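Local structure of single-stranded DNA-binding protein (Mycobacterium smegmatis, 5GQO) at residues F28-I34 with G93-V99; V98-T104 with V118-A124; E47-V53 with Y73-W79. The protein probably binds single-stranded DNA, as members of the bacterial SSB family do, through an OB-fold domain that assembles with three further copies. All coordinates share one frame; numbering follows the deposited sequence.

Contact 1. Residues F28-I34 with G93-V99; sequences FTVVGNI and GDSVVVV
Val30 and Val98 form a hydrogen-bonded antiparallel pair within a strand pairing that belongs to the OB-fold barrel, the axes of strands 28-31 and 95-99 running 177° apart. Val30 with Val98 and Gly32 with Val96 each exchange two N-H...O bonds, that from Val30 N to Val98 O measuring 2.9 Å. On the buried face the side chains of Val30 and Val98 lie alongside each other and point the same way. Placing CG1 of Val30 between its own N and carbonyl carbon (chi1 64°) sets that methyl 3.7 Å from Val98 CB. Further along, Ile34 crosses Val96 at about a right angle, with Ile34 CG1 3.7 Å from Val96 CG2.

The chain turns a corner at Gly32, after which Ile34 N still bonds to Asp94 O and Gly93 N to Ile34 O. The amide of Asn33 is held at both ends: OD1 accepts from NH1 of Arg131, which also uses NH2 to reach Gly32 O, and ND2 turns to the loop before strand 95-105. The other face, carrying Thr29, Val31, Val97 and Val99, is packed by the second subunit, and Thr29 OG1 is hydrogen-bonded to Thr29 OG1 of that second subunit. Ser95 OG, on this face too, bonds to the backbone N of Asp128. At the turn end, Asn33 ND2 donates to Gly93 O over 3.2 Å; the acceptor lies near the amide plane, but the nitrogen sits 46° out of the Gly93 carbonyl plane.

Contact 2. Residues V98-T104 with V118-A124; sequences VVGHLYT and VEVRATA
Tyr103 and Arg121 meet diagonally across the antiparallel hairpin formed by strands 95-105 and 117-122. From Arg121 CB outward the contact can be followed atom by atom. CB lies near the plane of the Tyr103 ring, at its edge, 3.6 Å from Tyr103 CE2. CG leaves anti to the backbone N (chi1 168°), and bends at chi2 and chi3 fold the chain back over the tyrosine. NE makes a weak bond of 3.3 Å to a water that in turn donates to Tyr103 OH. The guanidinium then lies with one face toward the ring, the planes 27° apart and Tyr103 CE2 over its centre, 4.2 Å above. At the tip, NH2 comes 3.6 Å from Tyr103 OH, a contact over the guanidinium face. That hydroxyl is also hydrogen-bonded to Glu25 OE1, so the water and the acid together hold it.

On the other face, Leu102 CD1 touches Val120 CG2 at 3.8 Å, and the methyls Thr104 CG2 and Val118 CG2 meet at 3.6 Å.

A classic beta bulge marks the far end. Val99 O accepts from both Thr123 N, at 2.8 Å, and Ala124 N, a longer bond at 3.2 Å, so one residue faces two. Beside it, Gly100 CA packs closely on Arg121 O, where the absence of a side chain permits the approach.

Within the fold, Val120 and Leu102 pack on Phe28 of strand 27-31, and the backbone of Val120 bonds to Thr75 and Asn77 of strand 73-79, the strand that helix 80-89 follows in the chain. Thr104 OG1 bonds to Tyr73 N of the third subunit, extending the hairpin's contacts into the tetramer.

Contact 3. Residues E47-V53 with Y73-W79; sequences ELYKFRV and YVTVNCW
Two antiparallel strands of the OB-fold barrel, 46-55 and 73-79, pair here through six consecutive residue pairs, the axes of segments 47-53 and 73-79 lying 160° apart. Tyr49 with Cys78, Phe51 with Val76 and Val53 with Val74 exchange backbone hydrogen bonds in both directions, giving a regular ladder without a bulge. On the buried face, Phe51 CG sits between its N and carbonyl carbon (chi1 49°), swinging the ring across the neighbouring strand. Val76 CB lies over one ring face in a CH-pi contact, 4.2 Å from the centroid, and Cys78 SG approaches Phe51 CE2 obliquely at 3.7 Å. Val76 CG2 also meets Val53 CG2 at 3.5 Å. Helix 80-89 covers this side through Val86, which touches both Phe51 and Tyr49.

On the opposite face of the sheet, with Lys50, Arg52, Thr75 and Asn77, Leu48 CD1 rests over the face of the six-membered ring of Trp79, 3.9 Å from its centroid. Alongside, the Lys50 aliphatic chain follows Asn77, whose ND2 is held by Glu119 OE1. Arg52 bends at chi2 and chi3 to bring its guanidinium edge to Thr75: NE donates to Thr75 OG1 over 3.2 Å, nearly straight at 175°, with the oxygen in the guanidinium plane.

Strand 95-105 joins contacts 1 and 2, which share Val98 and Val99 and have centres about 11 Å apart; Phe28 O to Gly100 N, at 2.9 Å, is a probable hydrogen bond between them. Contact 3 is nested within the chain loop closed by contact 1 and lies about 8 Å, centre to centre, from contact 2. There strands 73-79 and 117-122 run parallel, with Val120 N probably bonded to Thr75 O at 2.8 Å. Ile34 CG2 packs on Phe51 CD1 at 3.9 Å, bringing contacts 1 and 3 together. Pro38, a calcium-binding residue although no ion is bound to this chain, has its side chain about 3 Å from that of Tyr49 and about 4 Å from that of Ile34.

Contact 1. Residues F28-I34 with G93-V99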
loop_
_atom_site.group_PDB
_atom_site.type_symbol
_atom_site.label_atom_id
_atom_site.label_comp_id
_atom_site.label_asym_id
_atom_site.label_seq_id
_atom_site.Cartn_x
_atom_site.Cartn_y
_atom_site.Cartn_z
ATOM N N PHE B 28 -2.763 -1.890 -4.680
ATOM C CA PHE B 28 -1.650 -1.274 -5.341
ATOM C C PHE B 28 -1.931 0.193 -5.609
ATOM O O PHE B 28 -3.070 0.571 -5.962
ATOM C CB PHE B 28 -1.423 -2.006 -6.640
ATOM C CG PHE B 28 -0.259 -1.484 -7.443
ATOM C CD1 PHE B 28 1.030 -1.532 -6.928
ATOM C CD2 PHE B 28 -0.441 -0.965 -8.691
ATOM C CE1 PHE B 28 2.121 -1.077 -7.655
ATOM C CE2 PHE B 28 0.645 -0.529 -9.450
ATOM C CZ PHE B 28 1.925 -0.574 -8.928
ATOM N N THR B 29 -0.871 0.992 -5.494
ATOM C CA THR B 29 -0.880 2.392 -5.810
ATOM C C THR B 29 0.338 2.741 -6.616
ATOM O O THR B 29 1.413 2.294 -6.303
ATOM C CB THR B 29 -0.810 3.243 -4.595
ATOM O OG1 THR B 29 -2.004 3.083 -3.820
ATOM C CG2 THR B 29 -0.703 4.722 -5.044
ATOM N N VAL B 30 0.157 3.489 -7.701
ATOM C CA VAL B 30 1.283 4.029 -8.455
ATOM C C VAL B 30 1.031 5.499 -8.793
ATOM O O VAL B 30 -0.081 5.900 -9.100
ATOM C CB VAL B 30 1.604 3.218 -9.743
ATOM C CG1 VAL B 30 0.468 3.257 -10.757
ATOM C CG2 VAL B 30 2.881 3.717 -10.397
ATOM N N VAL B 31 2.083 6.282 -8.717
ATOM C CA VAL B 31 2.037 7.697 -9.062
ATOM C C VAL B 31 3.037 7.910 -10.218
ATOM O O VAL B 31 4.162 7.453 -10.147
ATOM C CB VAL B 31 2.474 8.544 -7.859
ATOM C CG1 VAL B 31 2.640 9.979 -8.275
ATOM C CG2 VAL B 31 1.489 8.378 -6.700
ATOM N N GLY B 32 2.626 8.564 -11.292
ATOM C CA GLY B 32 3.530 8.753 -12.414
ATOM C C GLY B 32 2.879 9.546 -13.531
ATOM O O GLY B 32 2.279 10.588 -13.295
ATOM N N ASN B 33 3.001 9.026 -14.744
ATOM C CA ASN B 33 2.529 9.674 -15.949
ATOM C C ASN B 33 1.973 8.652 -16.905
ATOM O O ASN B 33 2.538 7.565 -17.041
ATOM C CB ASN B 33 3.688 10.388 -16.644
ATOM C CG ASN B 33 4.165 11.556 -15.858
ATOM O OD1 ASN B 33 4.972 11.409 -14.953
ATOM N ND2 ASN B 33 3.606 12.723 -16.143
ATOM N N ILE B 34 0.895 9.011 -17.577
ATOM C CA ILE B 34 0.394 8.210 -18.659
ATOM C C ILE B 34 1.389 8.395 -19.783
ATOM O O ILE B 34 1.752 9.528 -20.087
ATOM C CB ILE B 34 -0.967 8.717 -19.112
ATOM C CG1 ILE B 34 -1.942 8.692 -17.940
ATOM C CG2 ILE B 34 -1.500 7.872 -20.251
ATOM C CD1 ILE B 34 -3.329 9.195 -18.274
ATOM N N GLY B 93 0.977 11.862 -21.472
ATOM C CA GLY B 93 1.791 12.872 -20.843
ATOM C C GLY B 93 1.263 13.310 -19.473
ATOM O O GLY B 93 2.020 13.824 -18.677
ATOM N N ASP B 94 -0.021 13.144 -19.182
ATOM C CA ASP B 94 -0.538 13.700 -17.938
ATOM C C ASP B 94 -0.003 12.911 -16.740
ATOM O O ASP B 94 0.280 11.686 -16.795
ATOM C CB ASP B 94 -2.073 13.688 -17.864
ATOM C CG ASP B 94 -2.746 14.669 -18.827
ATOM O OD1 ASP B 94 -2.123 15.648 -19.221
ATOM O OD2 ASP B 94 -3.927 14.422 -19.194
ATOM N N SER B 95 0.127 13.642 -15.650
ATOM C CA SER B 95 0.589 13.085 -14.405
ATOM C C SER B 95 -0.609 12.393 -13.807
ATOM O O SER B 95 -1.691 12.896 -13.979
ATOM C CB SER B 95 1.044 14.220 -13.503
ATOM O OG SER B 95 -0.130 14.824 -12.973
ATOM N N VAL B 96 -0.426 11.245 -13.148
ATOM C CA VAL B 96 -1.540 10.466 -12.596
ATOM C C VAL B 96 -1.259 9.860 -11.248
ATOM O O VAL B 96 -0.125 9.454 -10.957
ATOM C CB VAL B 96 -1.880 9.159 -13.388
ATOM C CG1 VAL B 96 -3.226 9.198 -13.980
ATOM C CG2 VAL B 96 -0.837 8.797 -14.410
ATOM N N VAL B 97 -2.335 9.689 -10.485
ATOM C CA VAL B 97 -2.355 8.866 -9.276
ATOM C C VAL B 97 -3.296 7.725 -9.607
ATOM O O VAL B 97 -4.430 7.982 -9.998
ATOM C CB VAL B 97 -2.928 9.650 -8.101
ATOM C CG1 VAL B 97 -2.993 8.806 -6.843
ATOM C CG2 VAL B 97 -2.051 10.835 -7.829
ATOM N N VAL B 98 -2.834 6.492 -9.461
ATOM C CA VAL B 98 -3.652 5.317 -9.751
ATOM C C VAL B 98 -3.715 4.388 -8.526
ATOM O O VAL B 98 -2.673 3.966 -7.986
ATOM C CB VAL B 98 -3.051 4.497 -10.883
ATOM C CG1 VAL B 98 -3.866 3.255 -11.093
ATOM C CG2 VAL B 98 -2.993 5.314 -12.152
ATOM N N VAL B 99 -4.934 4.057 -8.120
ATOM C CA VAL B 99 -5.178 3.140 -7.048
ATOM C C VAL B 99 -6.032 1.974 -7.540
ATOM O O VAL B 99 -6.971 2.200 -8.275
ATOM C CB VAL B 99 -5.935 3.810 -5.940
ATOM C CG1 VAL B 99 -6.164 2.834 -4.774
ATOM C CG2 VAL B 99 -5.148 4.999 -5.475
#

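Contact 2. Residues V98-T104 with V118-A124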
loop_
_atom_site.group_PDB
_atom_site.type_symbol
_atom_site.label_atom_id
_atom_site.label_comp_id
_atom_site.label_asym_id
_atom_site.label_seq_id
_atom_site.Cartn_x
_atom_site.Cartn_y
_atom_site.Cartn_z
ATOM N N VAL B 98 -2.834 6.492 -9.461
ATOM C CA VAL B 98 -3.652 5.317 -9.751
ATOM C C VAL B 98 -3.715 4.388 -8.526
ATOM O O VAL B 98 -2.673 3.966 -7.986
ATOM C CB VAL B 98 -3.051 4.497 -10.883
ATOM C CG1 VAL B 98 -3.866 3.255 -11.093
ATOM C CG2 VAL B 98 -2.993 5.314 -12.152
ATOM N N VAL B 99 -4.934 4.057 -8.120
ATOM C CA VAL B 99 -5.178 3.140 -7.048
ATOM C C VAL B 99 -6.032 1.974 -7.540
ATOM O O VAL B 99 -6.971 2.200 -8.275
ATOM C CB VAL B 99 -5.935 3.810 -5.940
ATOM C CG1 VAL B 99 -6.164 2.834 -4.774
ATOM C CG2 VAL B 99 -5.148 4.999 -5.475
ATOM N N GLY B 100 -5.691 0.738 -7.149
ATOM C CA GLY B 100 -6.530 -0.406 -7.480
ATOM C C GLY B 100 -5.960 -1.732 -7.012
ATOM O O GLY B 100 -5.469 -1.849 -5.911
ATOM N N HIS B 101 -5.977 -2.724 -7.884
ATOM C CA HIS B 101 -5.473 -4.029 -7.539
ATOM C C HIS B 101 -4.600 -4.519 -8.641
ATOM O O HIS B 101 -4.878 -4.265 -9.799
ATOM C CB HIS B 101 -6.628 -4.990 -7.221
ATOM C CG HIS B 101 -7.466 -4.529 -6.077
ATOM N ND1 HIS B 101 -7.130 -4.766 -4.760
ATOM C CD2 HIS B 101 -8.624 -3.845 -6.049
ATOM C CE1 HIS B 101 -8.036 -4.231 -3.960
ATOM N NE2 HIS B 101 -8.966 -3.690 -4.721
ATOM N N LEU B 102 -3.534 -5.226 -8.287
ATOM C CA LEU B 102 -2.549 -5.667 -9.292
ATOM C C LEU B 102 -2.709 -7.138 -9.711
ATOM O O LEU B 102 -3.006 -7.979 -8.863
ATOM C CB LEU B 102 -1.160 -5.461 -8.689
ATOM C CG LEU B 102 0.020 -5.538 -9.653
ATOM C CD1 LEU B 102 -0.034 -4.404 -10.651
ATOM C CD2 LEU B 102 1.244 -5.417 -8.806
ATOM N N TYR B 103 -2.489 -7.433 -10.983
ATOM C CA TYR B 103 -2.793 -8.752 -11.597
ATOM C C TYR B 103 -1.675 -9.069 -12.523
ATOM O O TYR B 103 -1.100 -8.150 -13.091
ATOM C CB TYR B 103 -4.119 -8.774 -12.466
ATOM C CG TYR B 103 -5.309 -8.579 -11.600
ATOM C CD1 TYR B 103 -5.790 -9.642 -10.790
ATOM C CD2 TYR B 103 -5.929 -7.320 -11.480
ATOM C CE1 TYR B 103 -6.873 -9.468 -9.909
ATOM C CE2 TYR B 103 -7.023 -7.137 -10.587
ATOM C CZ TYR B 103 -7.481 -8.209 -9.798
ATOM O OH TYR B 103 -8.529 -8.017 -8.927
ATOM N N THR B 104 -1.360 -10.357 -12.694
ATOM C CA THR B 104 -0.537 -10.770 -13.832
ATOM C C THR B 104 -1.420 -11.593 -14.763
ATOM O O THR B 104 -2.150 -12.485 -14.348
ATOM C CB THR B 104 0.770 -11.569 -13.452
ATOM O OG1 THR B 104 0.600 -12.241 -12.228
ATOM C CG2 THR B 104 1.967 -10.667 -13.236
ATOM N N VAL B 118 1.795 -7.291 -16.530
ATOM C CA VAL B 118 1.372 -6.860 -15.221
ATOM C C VAL B 118 0.427 -5.690 -15.356
ATOM O O VAL B 118 0.722 -4.736 -16.051
ATOM C CB VAL B 118 2.599 -6.539 -14.366
ATOM C CG1 VAL B 118 2.877 -5.074 -14.329
ATOM C CG2 VAL B 118 2.382 -7.071 -12.962
ATOM N N GLU B 119 -0.759 -5.808 -14.760
ATOM C CA GLU B 119 -1.831 -4.865 -15.023
ATOM C C GLU B 119 -2.546 -4.470 -13.771
ATOM O O GLU B 119 -2.624 -5.250 -12.826
ATOM C CB GLU B 119 -2.855 -5.484 -15.964
ATOM C CG GLU B 119 -2.310 -5.746 -17.361
ATOM C CD GLU B 119 -3.341 -6.398 -18.251
ATOM O OE1 GLU B 119 -4.547 -6.172 -18.042
ATOM O OE2 GLU B 119 -2.940 -7.154 -19.146
ATOM N N VAL B 120 -3.086 -3.262 -13.778
ATOM C CA VAL B 120 -3.816 -2.763 -12.659
ATOM C C VAL B 120 -5.300 -2.653 -12.977
ATOM O O VAL B 120 -5.671 -2.060 -13.993
ATOM C CB VAL B 120 -3.316 -1.348 -12.298
ATOM C CG1 VAL B 120 -4.113 -0.773 -11.122
ATOM C CG2 VAL B 120 -1.845 -1.375 -12.004
ATOM N N ARG B 121 -6.151 -3.223 -12.132
ATOM C CA ARG B 121 -7.577 -2.934 -12.238
ATOM C C ARG B 121 -7.812 -1.730 -11.349
ATOM O O ARG B 121 -7.932 -1.882 -10.123
ATOM C CB ARG B 121 -8.461 -4.098 -11.767
ATOM C CG ARG B 121 -9.939 -3.732 -11.582
ATOM C CD ARG B 121 -10.814 -4.661 -12.372
ATOM N NE ARG B 121 -11.174 -5.841 -11.597
ATOM C CZ ARG B 121 -10.984 -7.122 -11.989
ATOM N NH1 ARG B 121 -10.424 -7.471 -13.165
ATOM N NH2 ARG B 121 -11.385 -8.076 -11.168
ATOM N N ALA B 122 -7.930 -0.556 -11.964
ATOM C CA ALA B 122 -8.044 0.667 -11.200
ATOM C C ALA B 122 -9.405 0.824 -10.587
ATOM O O ALA B 122 -10.414 0.442 -11.173
ATOM C CB ALA B 122 -7.719 1.878 -12.066
ATOM N N THR B 123 -9.394 1.390 -9.393
ATOM C CA THR B 123 -10.547 1.767 -8.591
ATOM C C THR B 123 -10.704 3.286 -8.490
ATOM O O THR B 123 -11.792 3.784 -8.341
ATOM C CB THR B 123 -10.247 1.212 -7.156
ATOM O OG1 THR B 123 -10.822 -0.082 -7.038
ATOM C CG2 THR B 123 -10.748 2.102 -6.003
ATOM N N ALA B 124 -9.592 4.013 -8.483
ATOM C CA ALA B 124 -9.611 5.461 -8.467
ATOM C C ALA B 124 -8.393 5.944 -9.229
ATOM O O ALA B 124 -7.326 5.359 -9.145
ATOM C CB ALA B 124 -9.588 5.973 -7.054
HETATM O O HOH W 1 -10.424 -5.855 -8.370
#

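Contact 3. Residues E47-V53 with Y73-W79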
loop_
_atom_site.group_PDB
_atom_site.type_symbol
_atom_site.label_atom_id
_atom_site.label_comp_id
_atom_site.label_asym_id
_atom_site.label_seq_id
_atom_site.Cartn_x
_atom_site.Cartn_y
_atom_site.Cartn_z
ATOM N N GLU B 47 -17.556 -0.318 -20.546
ATOM C CA GLU B 47 -16.509 0.414 -21.244
ATOM C C GLU B 47 -15.173 0.201 -20.555
ATOM O O GLU B 47 -15.094 0.262 -19.326
ATOM C CB GLU B 47 -16.846 1.890 -21.190
ATOM C CG GLU B 47 -16.297 2.744 -22.338
ATOM C CD GLU B 47 -16.701 4.214 -22.181
ATOM O OE1 GLU B 47 -17.886 4.457 -21.866
ATOM O OE2 GLU B 47 -15.844 5.123 -22.311
ATOM N N LEU B 48 -14.140 -0.022 -21.350
ATOM C CA LEU B 48 -12.797 -0.116 -20.862
ATOM C C LEU B 48 -11.979 1.032 -21.442
ATOM O O LEU B 48 -12.043 1.295 -22.648
ATOM C CB LEU B 48 -12.149 -1.422 -21.318
ATOM C CG LEU B 48 -10.640 -1.580 -21.011
ATOM C CD1 LEU B 48 -10.415 -1.572 -19.509
ATOM C CD2 LEU B 48 -10.102 -2.845 -21.633
ATOM N N TYR B 49 -11.151 1.639 -20.596
ATOM C CA TYR B 49 -10.196 2.622 -21.033
ATOM C C TYR B 49 -8.896 2.278 -20.397
ATOM O O TYR B 49 -8.764 2.207 -19.182
ATOM C CB TYR B 49 -10.663 3.963 -20.570
ATOM C CG TYR B 49 -10.068 5.122 -21.294
ATOM C CD1 TYR B 49 -10.361 5.349 -22.626
ATOM C CD2 TYR B 49 -9.257 6.042 -20.629
ATOM C CE1 TYR B 49 -9.834 6.444 -23.285
ATOM C CE2 TYR B 49 -8.733 7.134 -21.269
ATOM C CZ TYR B 49 -9.021 7.331 -22.600
ATOM O OH TYR B 49 -8.521 8.426 -23.252
ATOM N N LYS B 50 -7.908 2.036 -21.224
ATOM C CA LYS B 50 -6.700 1.497 -20.740
ATOM C C LYS B 50 -5.489 2.178 -21.329
ATOM O O LYS B 50 -5.512 2.693 -22.444
ATOM C CB LYS B 50 -6.673 0.019 -21.030
ATOM C CG LYS B 50 -6.653 -0.365 -22.475
ATOM C CD LYS B 50 -6.226 -1.812 -22.622
ATOM C CE LYS B 50 -4.715 -1.964 -22.741
ATOM N NZ LYS B 50 -4.274 -3.393 -22.798
ATOM N N PHE B 51 -4.402 2.169 -20.579
ATOM C CA PHE B 51 -3.254 2.961 -20.953
ATOM C C PHE B 51 -2.092 2.524 -20.151
ATOM O O PHE B 51 -2.215 1.753 -19.191
ATOM C CB PHE B 51 -3.572 4.468 -20.741
ATOM C CG PHE B 51 -4.174 4.812 -19.391
ATOM C CD1 PHE B 51 -3.367 5.091 -18.343
ATOM C CD2 PHE B 51 -5.521 4.835 -19.185
ATOM C CE1 PHE B 51 -3.879 5.379 -17.073
ATOM C CE2 PHE B 51 -6.056 5.158 -17.928
ATOM C CZ PHE B 51 -5.227 5.404 -16.865
ATOM N N ARG B 52 -0.932 3.036 -20.513
ATOM C CA ARG B 52 0.306 2.627 -19.868
ATOM C C ARG B 52 0.792 3.746 -18.952
ATOM O O ARG B 52 0.650 4.920 -19.285
ATOM C CB ARG B 52 1.283 2.414 -20.987
ATOM C CG ARG B 52 2.409 1.450 -20.722
ATOM C CD ARG B 52 2.241 0.212 -21.548
ATOM N NE ARG B 52 2.486 -0.909 -20.673
ATOM C CZ ARG B 52 3.696 -1.272 -20.274
ATOM N NH1 ARG B 52 3.828 -2.322 -19.460
ATOM N NH2 ARG B 52 4.773 -0.601 -20.702
ATOM N N VAL B 53 1.323 3.383 -17.784
ATOM C CA VAL B 53 1.817 4.359 -16.802
ATOM C C VAL B 53 3.276 4.065 -16.457
ATOM O O VAL B 53 3.642 2.907 -16.245
ATOM C CB VAL B 53 1.001 4.394 -15.491
ATOM C CG1 VAL B 53 1.637 5.372 -14.489
ATOM C CG2 VAL B 53 -0.415 4.837 -15.767
ATOM N N TYR B 73 6.765 0.362 -15.122
ATOM C CA TYR B 73 5.814 0.482 -16.229
ATOM C C TYR B 73 4.684 -0.496 -15.976
ATOM O O TYR B 73 4.950 -1.664 -15.697
ATOM C CB TYR B 73 6.496 0.130 -17.551
ATOM C CG TYR B 73 7.641 1.056 -17.837
ATOM C CD1 TYR B 73 7.413 2.353 -18.341
ATOM C CD2 TYR B 73 8.954 0.670 -17.568
ATOM C CE1 TYR B 73 8.457 3.231 -18.559
ATOM C CE2 TYR B 73 10.009 1.543 -17.791
ATOM C CZ TYR B 73 9.755 2.825 -18.281
ATOM O OH TYR B 73 10.808 3.674 -18.511
ATOM N N VAL B 74 3.440 -0.029 -16.032
ATOM C CA VAL B 74 2.272 -0.917 -15.894
ATOM C C VAL B 74 1.117 -0.493 -16.769
ATOM O O VAL B 74 0.965 0.656 -17.063
ATOM C CB VAL B 74 1.685 -0.979 -14.452
ATOM C CG1 VAL B 74 2.628 -1.722 -13.521
ATOM C CG2 VAL B 74 1.342 0.383 -13.889
ATOM N N THR B 75 0.288 -1.450 -17.149
ATOM C CA THR B 75 -0.916 -1.171 -17.909
ATOM C C THR B 75 -2.018 -0.954 -16.868
ATOM O O THR B 75 -2.119 -1.718 -15.931
ATOM C CB THR B 75 -1.215 -2.370 -18.835
ATOM O OG1 THR B 75 -0.145 -2.524 -19.765
ATOM C CG2 THR B 75 -2.515 -2.205 -19.577
ATOM N N VAL B 76 -2.814 0.084 -17.031
ATOM C CA VAL B 76 -3.920 0.393 -16.130
ATOM C C VAL B 76 -5.216 0.192 -16.893
ATOM O O VAL B 76 -5.311 0.615 -18.038
ATOM C CB VAL B 76 -3.875 1.854 -15.694
ATOM C CG1 VAL B 76 -4.972 2.130 -14.715
ATOM C CG2 VAL B 76 -2.533 2.171 -15.072
ATOM N N ASN B 77 -6.213 -0.412 -16.259
ATOM C CA ASN B 77 -7.488 -0.648 -16.880
ATOM C C ASN B 77 -8.549 0.066 -16.083
ATOM O O ASN B 77 -8.734 -0.240 -14.929
ATOM C CB ASN B 77 -7.843 -2.109 -16.833
ATOM C CG ASN B 77 -6.904 -2.974 -17.601
ATOM O OD1 ASN B 77 -6.466 -2.646 -18.688
ATOM N ND2 ASN B 77 -6.606 -4.123 -17.041
ATOM N N CYS B 78 -9.284 0.979 -16.709
ATOM C CA CYS B 78 -10.401 1.607 -16.067
ATOM C C CYS B 78 -11.730 1.166 -16.713
ATOM O O CYS B 78 -11.832 0.995 -17.925
ATOM C CB CYS B 78 -10.244 3.104 -16.204
ATOM S SG CYS B 78 -8.641 3.717 -15.716
ATOM N N TRP B 79 -12.746 1.006 -15.890
ATOM C CA TRP B 79 -14.023 0.471 -16.305
ATOM C C TRP B 79 -15.102 1.404 -15.820
ATOM O O TRP B 79 -14.934 2.105 -14.827
ATOM C CB TRP B 79 -14.274 -0.915 -15.650
ATOM C CG TRP B 79 -13.344 -2.006 -16.083
ATOM C CD1 TRP B 79 -12.212 -2.419 -15.457
ATOM C CD2 TRP B 79 -13.485 -2.832 -17.235
ATOM N NE1 TRP B 79 -11.611 -3.430 -16.176
ATOM C CE2 TRP B 79 -12.386 -3.698 -17.272
ATOM C CE3 TRP B 79 -14.443 -2.923 -18.247
ATOM C CZ2 TRP B 79 -12.224 -4.644 -18.287
ATOM C CZ3 TRP B 79 -14.269 -3.852 -19.269
ATOM C CH2 TRP B 79 -13.183 -4.706 -19.270
#